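Local coordinates for protein taurocyamine kinase (Schistosoma mansoni, PDB 4WO8) that catalyses the reversible transfer of phosphate between ATP and taurocyamine, using magnesium as its cofactor, at residues Leu124-Glu129 / Gly273-Ala278; Thr476-Val481 / Met593-Asn598. The protein carries 4 engineered substitutions. One frame throughout, in Å; residues are numbered along the deposited sequence.

Overall arrangement
Both interactions sit in the central antiparallel sheet of a guanidino kinase catalytic domain, each in a different one of the two repeats. Interaction 1 joins the end of strand 117-126 to the loop entering its neighbour 277-283; interaction 2 joins the start of the corresponding strand, 480-489, to the turn leaving its neighbour on the other side, 588-595. Their centres are about 65 Å apart and their nearest atoms about 47 Å, on opposite sides of the centre of the chain. Interaction 1 contains Arg277 and Ala278 of a predicted ATP site. Interaction 2 borders another, with the nearest atoms of Gly597 and the Thr483 side chain about 3 Å apart.

Interaction 1 (Leu124-Glu129 / Gly273-Ala278); sequences LGRTVE and GTTLRA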
ATOM      1  N   LEU A 124     -18.964  -0.963 -20.823  1.00 23.69           N
ATOM      2  CA  LEU A 124     -18.140  -1.139 -22.006  1.00 21.26           C
ATOM      3  C   LEU A 124     -17.986   0.189 -22.727  1.00 22.33           C
ATOM      4  O   LEU A 124     -18.797   1.095 -22.529  1.00 21.95           O
ATOM      5  CB  LEU A 124     -18.802  -2.113 -22.991  1.00 25.87           C
ATOM      6  CG  LEU A 124     -18.769  -3.599 -22.787  1.00 33.32           C
ATOM      7  CD1 LEU A 124     -19.619  -4.274 -23.874  1.00 23.81           C
ATOM      8  CD2 LEU A 124     -17.319  -3.999 -22.860  1.00 30.23           C
ATOM      9  N   GLY A 125     -17.026   0.250 -23.651  1.00 20.83           N
ATOM     10  CA  GLY A 125     -16.867   1.386 -24.532  1.00 23.69           C
ATOM     11  C   GLY A 125     -16.422   0.909 -25.905  1.00 21.24           C
ATOM     12  O   GLY A 125     -15.775  -0.124 -26.016  1.00 19.85           O
ATOM     13  N   ARG A 126     -16.792   1.644 -26.952  1.00 19.36           N
ATOM     14  CA  ARG A 126     -16.385   1.297 -28.308  1.00 22.55           C
ATOM     15  C   ARG A 126     -16.029   2.547 -29.087  1.00 24.91           C
ATOM     16  O   ARG A 126     -16.651   3.600 -28.905  1.00 22.09           O
ATOM     17  CB  ARG A 126     -17.494   0.549 -29.060  1.00 20.45           C
ATOM     18  CG  ARG A 126     -17.843  -0.833 -28.542  1.00 23.60           C
ATOM     19  CD  ARG A 126     -16.715  -1.819 -28.797  1.00 20.23           C
ATOM     20  NE  ARG A 126     -17.118  -3.193 -28.511  1.00 20.74           N
ATOM     21  CZ  ARG A 126     -16.893  -3.811 -27.355  1.00 24.45           C
ATOM     22  NH1 ARG A 126     -16.259  -3.168 -26.388  1.00 21.97           N
ATOM     23  NH2 ARG A 126     -17.285  -5.077 -27.171  1.00 21.71           N
ATOM     24  N   THR A 127     -15.041   2.411 -29.969  1.00 21.59           N
ATOM     25  CA  THR A 127     -14.740   3.425 -30.965  1.00 21.83           C
ATOM     26  C   THR A 127     -15.350   2.972 -32.280  1.00 22.82           C
ATOM     27  O   THR A 127     -15.181   1.823 -32.665  1.00 23.27           O
ATOM     28  CB  THR A 127     -13.227   3.634 -31.147  1.00 17.46           C
ATOM     29  OG1 THR A 127     -12.651   4.067 -29.913  1.00 18.48           O
ATOM     30  CG2 THR A 127     -12.960   4.692 -32.240  1.00 20.65           C
ATOM     31  N   VAL A 128     -16.080   3.861 -32.950  1.00 22.62           N
ATOM     32  CA  VAL A 128     -16.625   3.579 -34.277  1.00 21.33           C
ATOM     33  C   VAL A 128     -15.564   3.936 -35.334  1.00 26.00           C
ATOM     34  O   VAL A 128     -14.993   5.022 -35.298  1.00 22.93           O
ATOM     35  CB  VAL A 128     -17.933   4.371 -34.536  1.00 22.22           C
ATOM     36  CG1 VAL A 128     -18.501   4.078 -35.923  1.00 21.10           C
ATOM     37  CG2 VAL A 128     -18.992   4.061 -33.448  1.00 23.25           C
ATOM     38  N   GLU A 129     -15.275   3.004 -36.242  1.00 27.34           N
ATOM     39  CA  GLU A 129     -14.343   3.251 -37.343  1.00 30.88           C
ATOM     40  C   GLU A 129     -14.743   4.451 -38.189  1.00 26.04           C
ATOM     41  O   GLU A 129     -15.920   4.661 -38.443  1.00 26.76           O
ATOM     42  CB  GLU A 129     -14.238   2.025 -38.251  1.00 28.97           C
ATOM     43  CG  GLU A 129     -13.581   0.816 -37.607  1.00 32.75           C
ATOM     44  CD  GLU A 129     -13.354  -0.312 -38.610  1.00 46.66           C
ATOM     45  OE1 GLU A 129     -14.053  -0.342 -39.656  1.00 47.99           O
ATOM     46  OE2 GLU A 129     -12.470  -1.165 -38.356  1.00 49.54           O
ATOM     47  N   GLY A 273      -8.413  -2.947 -24.779  1.00 24.20           N
ATOM     48  CA  GLY A 273      -8.645  -4.377 -24.628  1.00 23.23           C
ATOM     49  C   GLY A 273     -10.120  -4.763 -24.632  1.00 22.88           C
ATOM     50  O   GLY A 273     -10.789  -4.663 -25.657  1.00 20.10           O
ATOM     51  N   THR A 274     -10.613  -5.224 -23.483  1.00 20.00           N
ATOM     52  CA  THR A 274     -12.042  -5.472 -23.275  1.00 20.06           C
ATOM     53  C   THR A 274     -12.869  -4.194 -23.070  1.00 20.10           C
ATOM     54  O   THR A 274     -14.088  -4.200 -23.258  1.00 23.93           O
ATOM     55  CB  THR A 274     -12.282  -6.357 -22.023  1.00 22.16           C
ATOM     56  OG1 THR A 274     -11.667  -5.731 -20.883  1.00 22.87           O
ATOM     57  CG2 THR A 274     -11.738  -7.769 -22.218  1.00 21.29           C
ATOM     58  N   THR A 275     -12.209  -3.130 -22.624  1.00 20.06           N
ATOM     59  CA  THR A 275     -12.855  -1.865 -22.200  1.00 19.97           C
ATOM     60  C   THR A 275     -13.793  -2.071 -21.026  1.00 20.43           C
ATOM     61  O   THR A 275     -14.528  -1.163 -20.645  1.00 20.99           O
ATOM     62  CB  THR A 275     -13.668  -1.195 -23.343  1.00 23.53           C
ATOM     63  OG1 THR A 275     -14.946  -1.847 -23.472  1.00 22.04           O
ATOM     64  CG2 THR A 275     -12.916  -1.269 -24.675  1.00 17.83           C
ATOM     65  N   LEU A 276     -13.771  -3.270 -20.455  1.00 21.05           N
ATOM     66  CA  LEU A 276     -14.848  -3.708 -19.580  1.00 23.47           C
ATOM     67  C   LEU A 276     -14.549  -3.435 -18.110  1.00 23.82           C
ATOM     68  O   LEU A 276     -13.554  -3.910 -17.563  1.00 23.35           O
ATOM     69  CB  LEU A 276     -15.125  -5.202 -19.787  1.00 20.38           C
ATOM     70  CG  LEU A 276     -16.355  -5.775 -19.079  1.00 21.49           C
ATOM     71  CD1 LEU A 276     -17.479  -5.989 -20.047  1.00 22.42           C
ATOM     72  CD2 LEU A 276     -16.050  -7.070 -18.369  1.00 26.32           C
ATOM     73  N   ARG A 277     -15.437  -2.671 -17.484  1.00 23.13           N
ATOM     74  CA  ARG A 277     -15.361  -2.378 -16.066  1.00 24.97           C
ATOM     75  C   ARG A 277     -16.604  -2.955 -15.403  1.00 24.92           C
ATOM     76  O   ARG A 277     -17.706  -2.424 -15.558  1.00 22.21           O
ATOM     77  CB  ARG A 277     -15.260  -0.881 -15.802  1.00 21.98           C
ATOM     78  CG  ARG A 277     -14.873  -0.543 -14.353  1.00 30.46           C
ATOM     79  CD  ARG A 277     -14.864   0.975 -14.078  1.00 28.93           C
ATOM     80  NE  ARG A 277     -16.028   1.345 -13.275  1.00 44.08           N
ATOM     81  CZ  ARG A 277     -16.045   1.329 -11.942  1.00 38.42           C
ATOM     82  NH1 ARG A 277     -17.144   1.661 -11.274  1.00 39.53           N
ATOM     83  NH2 ARG A 277     -14.957   0.982 -11.275  1.00 36.31           N
ATOM     84  N   ALA A 278     -16.413  -4.064 -14.700  1.00 20.96           N
ATOM     85  CA  ALA A 278     -17.491  -4.730 -13.996  1.00 22.99           C
ATOM     86  C   ALA A 278     -17.303  -4.392 -12.541  1.00 24.06           C
ATOM     87  O   ALA A 278     -16.231  -4.612 -12.006  1.00 25.12           O
ATOM     88  CB  ALA A 278     -17.454  -6.257 -14.224  1.00 18.71           C
TER
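Gly125 gives its backbone N-H to the hydroxyl of Thr275, with N 3.0 Å from OG1 and a nearly straight N-H...O angle of 165°. This is the tight part of the contact. Thr275 takes the left-handed helical conformation (phi 61°), and its hydroxyl sits between its own backbone N and carbonyl carbon (chi1 80°), which brings OG1 up to the strand while CG2 lies 3.4 Å from Gly125 O. A threonine suits the place because one branch bonds and the other packs. Beside it Leu124 crosses at about a right angle. Its branch CD2 reaches down to OG1 of Thr275 and meets CD1 of Leu276 at 3.4 Å, while Leu243 and Ile247 of helix 236-253 also pack on Leu124.

Toward Arg126 the fit loosens, although the contact stays buried. The guanidinium turns its edge to Thr275, with NH1 3.5 Å from OG1. NH1 is hydrogen-bonded to Gly125 O at 3.1 Å, from above the carbonyl plane, and Phe264 adds a cation-pi contact. The Thr274 side chain stays back from the strand, its hydroxyl closing an ST turn onto Leu276 N and also bonding Arg326 O, although the Thr274 carbonyl O touches CD2 of Leu124 at 3.3 Å. This turn feeds strand 277-283, where Arg277 and Ala278 are predicted to bind ATP, as part of the antiparallel sheet of the guanidino kinase catalytic domain.

Interaction 2 (Thr476-Val481 / Met593-Asn598); sequences TGKFIV and MQQGGN
The flat peptide group of Val481 is approached obliquely by Gly596, whose N lies 50° above the carbonyl plane, 2.9 Å from Val481 O. The N-H points almost straight at the oxygen (169°), so the bond is well aligned for the donor even though it misses the lone pairs. The same oxygen receives a CA-H...O contact from Gln595, its CA 3.5 Å from Val481 O. The Gln595 chain, bent at chi2, then runs side by side with Val481 along the outer, more exposed edge. Lys478 also reaches in from this rim, NZ stopping 4.0 Å from Gly596 N.

On the buried side Ile480 does the packing. Its CG2 is anti to the backbone N, which lays that methyl 3.4 Å from Gly596 O and 3.7 Å from Gly597 CA. The longer branch ends with CD1 3.9 Å from the same CA. Two glycines suit this turn: at the backbone angles of Gly596 (phi 89°) a CB would press against the carbonyl O of Gln595, and one on Gly597 would collide with Ile480 CD1. Leu473, Leu645 of strand 639-646 and Ile710 of helix 695-712 also touch Ile480. Gly596 O accepts from Thr483, predicted to bind ATP. Asn598 next caps helix 599-614, its OD1 bonded to Ala601 N, which makes this a strand-turn-helix connection at the end of two neighbouring inner strands of the catalytic-domain sheet.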
ATOM      1  N   THR A 476      43.050   5.270  18.744  1.00 64.09           N
ATOM      2  CA  THR A 476      44.041   5.584  17.715  1.00 68.92           C
ATOM      3  C   THR A 476      43.574   6.665  16.742  1.00 72.14           C
ATOM      4  O   THR A 476      44.182   7.733  16.649  1.00 77.02           O
ATOM      5  CB  THR A 476      44.428   4.319  16.902  1.00 68.47           C
ATOM      6  OG1 THR A 476      43.529   4.150  15.796  1.00 70.45           O
ATOM      7  CG2 THR A 476      44.401   3.072  17.789  1.00 66.85           C
ATOM      8  N   GLY A 477      42.496   6.401  16.020  1.00 69.17           N
ATOM      9  CA  GLY A 477      42.045   7.359  15.035  1.00 69.39           C
ATOM     10  C   GLY A 477      40.805   6.888  14.317  1.00 67.50           C
ATOM     11  O   GLY A 477      39.727   7.445  14.523  1.00 68.16           O
ATOM     12  N   LYS A 478      40.951   5.871  13.470  1.00 62.54           N
ATOM     13  CA  LYS A 478      39.796   5.365  12.744  1.00 65.27           C
ATOM     14  C   LYS A 478      39.896   3.901  12.335  1.00 67.57           C
ATOM     15  O   LYS A 478      40.637   3.524  11.426  1.00 68.96           O
ATOM     16  CB  LYS A 478      39.532   6.219  11.500  1.00 66.58           C
ATOM     17  CG  LYS A 478      38.050   6.555  11.265  1.00 62.33           C
ATOM     18  CD  LYS A 478      37.335   7.048  12.523  1.00 62.19           C
ATOM     19  CE  LYS A 478      36.102   7.889  12.181  1.00 57.17           C
ATOM     20  NZ  LYS A 478      35.582   8.643  13.365  1.00 55.41           N
ATOM     21  N   PHE A 479      39.138   3.090  13.063  1.00 67.80           N
ATOM     22  CA  PHE A 479      38.671   1.791  12.616  1.00 62.94           C
ATOM     23  C   PHE A 479      37.163   1.804  12.840  1.00 57.41           C
ATOM     24  O   PHE A 479      36.404   1.133  12.153  1.00 58.61           O
ATOM     25  CB  PHE A 479      39.349   0.662  13.381  1.00 60.26           C
ATOM     26  CG  PHE A 479      40.832   0.629  13.205  1.00 71.00           C
ATOM     27  CD1 PHE A 479      41.407  -0.145  12.213  1.00 75.48           C
ATOM     28  CD2 PHE A 479      41.657   1.385  14.025  1.00 75.67           C
ATOM     29  CE1 PHE A 479      42.780  -0.175  12.044  1.00 80.71           C
ATOM     30  CE2 PHE A 479      43.031   1.362  13.860  1.00 77.29           C
ATOM     31  CZ  PHE A 479      43.593   0.579  12.867  1.00 78.63           C
ATOM     32  N   ILE A 480      36.748   2.614  13.809  1.00 56.60           N
ATOM     33  CA  ILE A 480      35.347   2.768  14.170  1.00 51.91           C
ATOM     34  C   ILE A 480      34.826   4.148  13.792  1.00 47.52           C
ATOM     35  O   ILE A 480      35.289   5.158  14.321  1.00 47.27           O
ATOM     36  CB  ILE A 480      35.135   2.555  15.676  1.00 46.57           C
ATOM     37  CG1 ILE A 480      35.573   1.148  16.082  1.00 44.14           C
ATOM     38  CG2 ILE A 480      33.679   2.819  16.050  1.00 48.03           C
ATOM     39  CD1 ILE A 480      35.634   0.943  17.582  1.00 48.34           C
ATOM     40  N   VAL A 481      33.869   4.184  12.870  1.00 46.46           N
ATOM     41  CA  VAL A 481      33.249   5.433  12.451  1.00 43.45           C
ATOM     42  C   VAL A 481      32.311   5.942  13.548  1.00 42.19           C
ATOM     43  O   VAL A 481      32.295   7.122  13.878  1.00 40.69           O
ATOM     44  CB  VAL A 481      32.463   5.250  11.132  1.00 42.88           C
ATOM     45  CG1 VAL A 481      31.824   6.556  10.690  1.00 36.34           C
ATOM     46  CG2 VAL A 481      33.369   4.699  10.052  1.00 48.25           C
ATOM     47  N   MET A 593      24.307   7.296  20.758  1.00 26.74           N
ATOM     48  CA  MET A 593      25.261   7.165  19.647  1.00 32.03           C
ATOM     49  C   MET A 593      26.248   8.322  19.645  1.00 32.33           C
ATOM     50  O   MET A 593      25.979   9.356  20.248  1.00 29.78           O
ATOM     51  CB  MET A 593      24.536   7.127  18.292  1.00 30.45           C
ATOM     52  CG  MET A 593      23.369   8.126  18.201  1.00 33.60           C
ATOM     53  SD  MET A 593      22.728   8.371  16.522  1.00 67.93           S
ATOM     54  CE  MET A 593      22.373   6.703  15.978  1.00 46.63           C
ATOM     55  N   GLN A 594      27.382   8.136  18.969  1.00 33.11           N
ATOM     56  CA  GLN A 594      28.310   9.225  18.653  1.00 34.28           C
ATOM     57  C   GLN A 594      29.381   8.767  17.666  1.00 36.18           C
ATOM     58  O   GLN A 594      29.590   7.571  17.455  1.00 30.54           O
ATOM     59  CB  GLN A 594      28.985   9.778  19.914  1.00 32.36           C
ATOM     60  CG  GLN A 594      30.031   8.860  20.550  1.00 29.46           C
ATOM     61  CD  GLN A 594      30.371   9.302  21.964  1.00 32.13           C
ATOM     62  OE1 GLN A 594      29.477   9.606  22.755  1.00 32.76           O
ATOM     63  NE2 GLN A 594      31.664   9.365  22.283  1.00 29.73           N
ATOM     64  N   GLN A 595      30.050   9.741  17.056  1.00 39.41           N
ATOM     65  CA  GLN A 595      31.224   9.481  16.239  1.00 40.76           C
ATOM     66  C   GLN A 595      32.303   8.831  17.096  1.00 39.43           C
ATOM     67  O   GLN A 595      32.422   9.122  18.289  1.00 34.95           O
ATOM     68  CB  GLN A 595      31.753  10.783  15.626  1.00 45.19           C
ATOM     69  CG  GLN A 595      30.774  11.456  14.678  1.00 55.25           C
ATOM     70  CD  GLN A 595      30.449  10.592  13.473  1.00 57.19           C
ATOM     71  OE1 GLN A 595      31.345   9.984  12.882  1.00 62.70           O
ATOM     72  NE2 GLN A 595      29.165  10.515  13.113  1.00 57.08           N
ATOM     73  N   GLY A 596      33.096   7.960  16.488  1.00 41.62           N
ATOM     74  CA  GLY A 596      34.211   7.365  17.192  1.00 40.25           C
ATOM     75  C   GLY A 596      33.807   6.096  17.904  1.00 45.98           C
ATOM     76  O   GLY A 596      32.686   5.596  17.723  1.00 40.76           O
ATOM     77  N   GLY A 597      34.717   5.583  18.726  1.00 43.69           N
ATOM     78  CA  GLY A 597      34.558   4.258  19.291  1.00 45.06           C
ATOM     79  C   GLY A 597      34.503   4.191  20.803  1.00 40.77           C
ATOM     80  O   GLY A 597      34.797   3.151  21.393  1.00 42.02           O
ATOM     81  N   ASN A 598      34.119   5.289  21.436  1.00 36.67           N
ATOM     82  CA  ASN A 598      33.979   5.293  22.888  1.00 39.06           C
ATOM     83  C   ASN A 598      32.677   4.635  23.359  1.00 38.91           C
ATOM     84  O   ASN A 598      31.696   5.324  23.655  1.00 35.37           O
ATOM     85  CB  ASN A 598      34.044   6.715  23.425  1.00 32.78           C
ATOM     86  CG  ASN A 598      34.351   6.752  24.905  1.00 38.04           C
ATOM     87  OD1 ASN A 598      34.027   5.822  25.637  1.00 37.98           O
ATOM     88  ND2 ASN A 598      34.990   7.826  25.354  1.00 37.72           N
TER